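Local coordinates for microtubule-associated protein 1A/1B, light chain 3 (Trypanosoma brucei brucei, PDB 3W1Y), which probably works in autophagy as a ubiquitin-like ATG8-family protein that becomes attached to the membrane lipid phosphatidylethanolamine, at residues L72-L85 / V99-G113. Numbering follows the deposited sequence.
Sequences LPETATVMEFMMAL and VFIGNELPPNSACLG
In this ubiquitin-like fold, Thr77 and Cys111 pair as a single beta bridge where each segment turns into a helix, showing how two helix N-termini can be tied together by backbone hydrogen bonds. Leu112 N bonds to Ala76 O at 3.0 Å and Val78 N to Ala110 O at 2.8 Å; both donors lie almost in line with the C=O bond, but the first is nearly straight at its hydrogen (167°) and the second bent (147°). Beyond the bridge, Gly113 N meets a lone pair of Glu74 O, and Met79 N one of Asn108 O at 2.9 Å. The first two amides of each helix thus find acceptors across the contact, while Thr77 and Glu80 close a capping box on helix 78-88.

Apolar side chains pack next to these bonds. Leu112 stretches out (chi2 -175°) to bring CD1 within 3.6 Å of Leu72 CB, with Ala76 CB and Phe81 CB also close by. Val78 crosses Pro106 at about a right angle, its CG2 3.9 Å from Pro106 CB. Val99 CG1 meets Leu85 CD2 tip to tip at 3.6 Å and comes obliquely to the Phe81 ring, which has Phe70 edge-to-face. The bent Met79 chain lays CE 3.3 Å from Asn108 ND2. Helix 78-88 is thereby held against strand 96-100 and the loop leading to helix 112-119, over one face of the mixed sheet, as in the ubiquitin-like beta-grasp fold of ATG8 proteins.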
loop_
_atom_site.group_PDB
_atom_site.type_symbol
_atom_site.label_atom_id
_atom_site.label_comp_id
_atom_site.label_asym_id
_atom_site.label_seq_id
_atom_site.Cartn_x
_atom_site.Cartn_y
_atom_site.Cartn_z
ATOM N N LEU A 72 -4.068 10.843 -13.354
ATOM C CA LEU A 72 -3.170 11.329 -12.312
ATOM C C LEU A 72 -1.920 11.956 -12.893
ATOM O O LEU A 72 -1.504 11.593 -14.008
ATOM C CB LEU A 72 -2.827 10.202 -11.335
ATOM C CG LEU A 72 -3.990 9.622 -10.506
ATOM C CD1 LEU A 72 -3.502 8.521 -9.565
ATOM C CD2 LEU A 72 -4.743 10.735 -9.694
ATOM N N PRO A 73 -1.303 12.899 -12.153
ATOM C CA PRO A 73 -0.072 13.531 -12.681
ATOM C C PRO A 73 1.043 12.518 -13.019
ATOM O O PRO A 73 1.209 11.502 -12.305
ATOM C CB PRO A 73 0.357 14.499 -11.547
ATOM C CG PRO A 73 -0.901 14.767 -10.725
ATOM C CD PRO A 73 -1.677 13.422 -10.813
ATOM N N GLU A 74 1.792 12.778 -14.092
ATOM C CA GLU A 74 2.912 11.917 -14.481
ATOM C C GLU A 74 3.985 11.856 -13.385
ATOM O O GLU A 74 4.716 10.861 -13.276
ATOM C CB GLU A 74 3.531 12.373 -15.815
ATOM C CG GLU A 74 3.995 13.855 -15.864
ATOM C CD GLU A 74 4.554 14.288 -17.232
ATOM O OE1 GLU A 74 4.421 13.543 -18.245
ATOM O OE2 GLU A 74 5.114 15.409 -17.306
ATOM N N THR A 75 4.050 12.919 -12.578
ATOM C CA THR A 75 4.967 13.006 -11.433
ATOM C C THR A 75 4.448 12.356 -10.110
ATOM O O THR A 75 5.240 12.152 -9.174
ATOM C CB THR A 75 5.379 14.471 -11.156
ATOM O OG1 THR A 75 4.195 15.263 -11.020
ATOM C CG2 THR A 75 6.225 15.036 -12.309
ATOM N N ALA A 76 3.148 12.051 -10.027
ATOM C CA ALA A 76 2.612 11.268 -8.910
ATOM C C ALA A 76 3.350 9.936 -8.774
ATOM O O ALA A 76 3.752 9.347 -9.754
ATOM C CB ALA A 76 1.091 11.013 -9.097
ATOM N N THR A 77 3.530 9.465 -7.554
ATOM C CA THR A 77 4.123 8.134 -7.336
ATOM C C THR A 77 3.074 7.020 -7.306
ATOM O O THR A 77 1.878 7.292 -7.184
ATOM C CB THR A 77 4.858 8.084 -6.034
ATOM O OG1 THR A 77 3.946 8.437 -5.002
ATOM C CG2 THR A 77 6.020 9.075 -6.047
ATOM N N VAL A 78 3.547 5.767 -7.398
ATOM C CA VAL A 78 2.713 4.592 -7.187
ATOM C C VAL A 78 1.954 4.676 -5.859
ATOM O O VAL A 78 0.768 4.383 -5.802
ATOM C CB VAL A 78 3.527 3.278 -7.302
ATOM C CG1 VAL A 78 2.752 2.103 -6.780
ATOM C CG2 VAL A 78 3.903 3.007 -8.742
ATOM N N MET A 79 2.632 5.095 -4.795
ATOM C CA MET A 79 1.984 5.228 -3.498
ATOM C C MET A 79 0.784 6.189 -3.533
ATOM O O MET A 79 -0.264 5.914 -2.939
ATOM C CB MET A 79 3.030 5.644 -2.426
ATOM C CG MET A 79 2.448 5.843 -1.019
ATOM S SD MET A 79 1.801 4.269 -0.353
ATOM C CE MET A 79 3.337 3.604 0.283
ATOM N N GLU A 80 0.955 7.327 -4.202
ATOM C CA GLU A 80 -0.124 8.317 -4.308
ATOM C C GLU A 80 -1.329 7.741 -5.034
ATOM O O GLU A 80 -2.463 7.912 -4.594
ATOM C CB GLU A 80 0.364 9.615 -4.982
ATOM C CG GLU A 80 1.026 10.565 -3.992
ATOM C CD GLU A 80 1.841 11.692 -4.652
ATOM O OE1 GLU A 80 1.593 12.873 -4.308
ATOM O OE2 GLU A 80 2.743 11.405 -5.479
ATOM N N PHE A 81 -1.069 7.054 -6.143
ATOM C CA PHE A 81 -2.096 6.292 -6.840
ATOM C C PHE A 81 -2.805 5.314 -5.912
ATOM O O PHE A 81 -4.031 5.266 -5.883
ATOM C CB PHE A 81 -1.490 5.553 -8.044
ATOM C CG PHE A 81 -2.388 4.510 -8.638
ATOM C CD1 PHE A 81 -3.678 4.807 -9.017
ATOM C CD2 PHE A 81 -1.923 3.221 -8.835
ATOM C CE1 PHE A 81 -4.493 3.844 -9.555
ATOM C CE2 PHE A 81 -2.752 2.243 -9.396
ATOM C CZ PHE A 81 -4.029 2.564 -9.741
ATOM N N MET A 82 -2.037 4.548 -5.157
ATOM C CA MET A 82 -2.613 3.572 -4.259
ATOM C C MET A 82 -3.478 4.200 -3.175
ATOM O O MET A 82 -4.516 3.644 -2.811
ATOM C CB MET A 82 -1.529 2.723 -3.634
ATOM C CG MET A 82 -1.114 1.532 -4.453
ATOM S SD MET A 82 0.432 0.980 -3.727
ATOM C CE MET A 82 -0.186 0.144 -2.273
ATOM N N MET A 83 -3.057 5.356 -2.671
ATOM C CA MET A 83 -3.871 6.122 -1.725
ATOM C C MET A 83 -5.120 6.672 -2.378
ATOM O O MET A 83 -6.163 6.620 -1.766
ATOM C CB MET A 83 -3.080 7.245 -1.049
ATOM C CG MET A 83 -1.863 6.720 -0.290
ATOM S SD MET A 83 -0.732 8.071 0.104
ATOM C CE MET A 83 -1.416 8.568 1.727
ATOM N N ALA A 84 -5.034 7.162 -3.616
ATOM C CA ALA A 84 -6.248 7.558 -4.345
ATOM C C ALA A 84 -7.261 6.383 -4.523
ATOM O O ALA A 84 -8.476 6.570 -4.389
ATOM C CB ALA A 84 -5.894 8.191 -5.681
ATOM N N LEU A 85 -6.740 5.183 -4.785
ATOM C CA LEU A 85 -7.557 3.980 -4.995
ATOM C C LEU A 85 -8.215 3.537 -3.684
ATOM O O LEU A 85 -9.376 3.161 -3.668
ATOM C CB LEU A 85 -6.741 2.842 -5.638
ATOM C CG LEU A 85 -7.381 1.479 -6.009
ATOM C CD1 LEU A 85 -8.598 1.561 -6.989
ATOM C CD2 LEU A 85 -6.297 0.600 -6.614
ATOM N N VAL A 99 -1.477 -3.172 -5.967
ATOM C CA VAL A 99 -1.649 -3.035 -7.419
ATOM C C VAL A 99 -0.548 -3.716 -8.258
ATOM O O VAL A 99 0.606 -3.796 -7.842
ATOM C CB VAL A 99 -1.792 -1.546 -7.868
ATOM C CG1 VAL A 99 -3.052 -0.909 -7.265
ATOM C CG2 VAL A 99 -0.560 -0.733 -7.516
ATOM N N PHE A 100 -0.937 -4.169 -9.454
ATOM C CA PHE A 100 -0.073 -4.895 -10.370
ATOM C C PHE A 100 -0.091 -4.278 -11.750
ATOM O O PHE A 100 -1.124 -3.824 -12.223
ATOM C CB PHE A 100 -0.508 -6.364 -10.481
ATOM C CG PHE A 100 -0.601 -7.061 -9.169
ATOM C CD1 PHE A 100 -1.780 -7.022 -8.431
ATOM C CD2 PHE A 100 0.510 -7.728 -8.634
ATOM C CE1 PHE A 100 -1.864 -7.667 -7.185
ATOM C CE2 PHE A 100 0.439 -8.371 -7.397
ATOM C CZ PHE A 100 -0.738 -8.337 -6.674
ATOM N N ILE A 101 1.067 -4.274 -12.386
ATOM C CA ILE A 101 1.171 -3.975 -13.787
ATOM C C ILE A 101 1.736 -5.223 -14.440
ATOM O O ILE A 101 2.877 -5.607 -14.180
ATOM C CB ILE A 101 2.039 -2.721 -14.081
ATOM C CG1 ILE A 101 1.313 -1.441 -13.669
ATOM C CG2 ILE A 101 2.258 -2.582 -15.577
ATOM C CD1 ILE A 101 1.591 -1.006 -12.292
ATOM N N GLY A 102 0.902 -5.874 -15.248
ATOM C CA GLY A 102 1.240 -7.137 -15.923
ATOM C C GLY A 102 1.885 -8.203 -15.045
ATOM O O GLY A 102 2.913 -8.799 -15.437
ATOM N N ASN A 103 1.296 -8.469 -13.877
ATOM C CA ASN A 103 1.879 -9.453 -12.928
ATOM C C ASN A 103 2.957 -8.890 -11.997
ATOM O O ASN A 103 3.259 -9.513 -10.967
ATOM C CB ASN A 103 2.461 -10.693 -13.636
ATOM C CG ASN A 103 1.390 -11.683 -14.115
ATOM O OD1 ASN A 103 0.188 -11.510 -13.865
ATOM N ND2 ASN A 103 1.839 -12.731 -14.830
ATOM N N GLU A 104 3.561 -7.758 -12.360
ATOM C CA GLU A 104 4.567 -7.130 -11.505
ATOM C C GLU A 104 3.939 -6.118 -10.551
ATOM O O GLU A 104 3.043 -5.365 -10.910
ATOM C CB GLU A 104 5.674 -6.427 -12.315
ATOM C CG GLU A 104 6.501 -7.296 -13.264
ATOM C CD GLU A 104 6.927 -8.641 -12.681
ATOM O OE1 GLU A 104 7.447 -8.677 -11.530
ATOM O OE2 GLU A 104 6.747 -9.669 -13.391
ATOM N N LEU A 105 4.461 -6.096 -9.339
ATOM C CA LEU A 105 4.098 -5.140 -8.309
ATOM C C LEU A 105 5.121 -4.005 -8.410
ATOM O O LEU A 105 6.294 -4.215 -8.180
ATOM C CB LEU A 105 4.217 -5.851 -6.965
ATOM C CG LEU A 105 3.539 -5.378 -5.701
ATOM C CD1 LEU A 105 2.101 -5.811 -5.719
ATOM C CD2 LEU A 105 4.232 -6.022 -4.511
ATOM N N PRO A 106 4.680 -2.794 -8.788
ATOM C CA PRO A 106 5.631 -1.699 -8.960
ATOM C C PRO A 106 6.157 -1.143 -7.617
ATOM O O PRO A 106 5.473 -1.244 -6.594
ATOM C CB PRO A 106 4.816 -0.647 -9.708
ATOM C CG PRO A 106 3.383 -0.911 -9.268
ATOM C CD PRO A 106 3.289 -2.388 -9.079
ATOM N N PRO A 107 7.392 -0.594 -7.617
ATOM C CA PRO A 107 7.901 0.064 -6.407
ATOM C C PRO A 107 7.019 1.281 -6.071
ATOM O O PRO A 107 6.576 1.992 -6.986
ATOM C CB PRO A 107 9.321 0.531 -6.805
ATOM C CG PRO A 107 9.654 -0.173 -8.088
ATOM C CD PRO A 107 8.357 -0.560 -8.738
ATOM N N ASN A 108 6.782 1.491 -4.777
ATOM C CA ASN A 108 5.976 2.609 -4.264
ATOM C C ASN A 108 6.404 4.020 -4.642
ATOM O O ASN A 108 5.550 4.918 -4.745
ATOM C CB ASN A 108 5.867 2.527 -2.748
ATOM C CG ASN A 108 4.917 1.462 -2.326
ATOM O OD1 ASN A 108 4.118 1.002 -3.142
ATOM N ND2 ASN A 108 4.993 1.042 -1.073
ATOM N N SER A 109 7.714 4.198 -4.849
ATOM C CA SER A 109 8.297 5.495 -5.192
ATOM C C SER A 109 8.433 5.697 -6.678
ATOM O O SER A 109 8.909 6.726 -7.100
ATOM C CB SER A 109 9.670 5.652 -4.539
ATOM O OG SER A 109 10.574 4.636 -4.980
ATOM N N ALA A 110 8.042 4.719 -7.484
ATOM C CA ALA A 110 8.063 4.898 -8.937
ATOM C C ALA A 110 7.038 5.960 -9.366
ATOM O O ALA A 110 5.982 6.085 -8.753
ATOM C CB ALA A 110 7.807 3.565 -9.645
ATOM N N CYS A 111 7.368 6.738 -10.394
ATOM C CA CYS A 111 6.438 7.684 -10.986
ATOM C C CYS A 111 5.545 7.014 -12.016
ATOM O O CYS A 111 6.019 6.250 -12.853
ATOM C CB CYS A 111 7.219 8.799 -11.679
ATOM S SG CYS A 111 7.988 9.835 -10.461
ATOM N N LEU A 112 4.266 7.361 -11.979
ATOM C CA LEU A 112 3.270 6.915 -12.968
ATOM C C LEU A 112 3.708 7.181 -14.407
ATOM O O LEU A 112 3.516 6.330 -15.274
ATOM C CB LEU A 112 1.912 7.584 -12.710
ATOM C CG LEU A 112 1.360 7.359 -11.306
ATOM C CD1 LEU A 112 -0.050 7.937 -11.083
ATOM C CD2 LEU A 112 1.397 5.867 -10.971
ATOM N N GLY A 113 4.284 8.358 -14.664
ATOM C CA GLY A 113 4.791 8.690 -16.006
ATOM C C GLY A 113 5.880 7.750 -16.494
ATOM O O GLY A 113 5.932 7.412 -17.667
#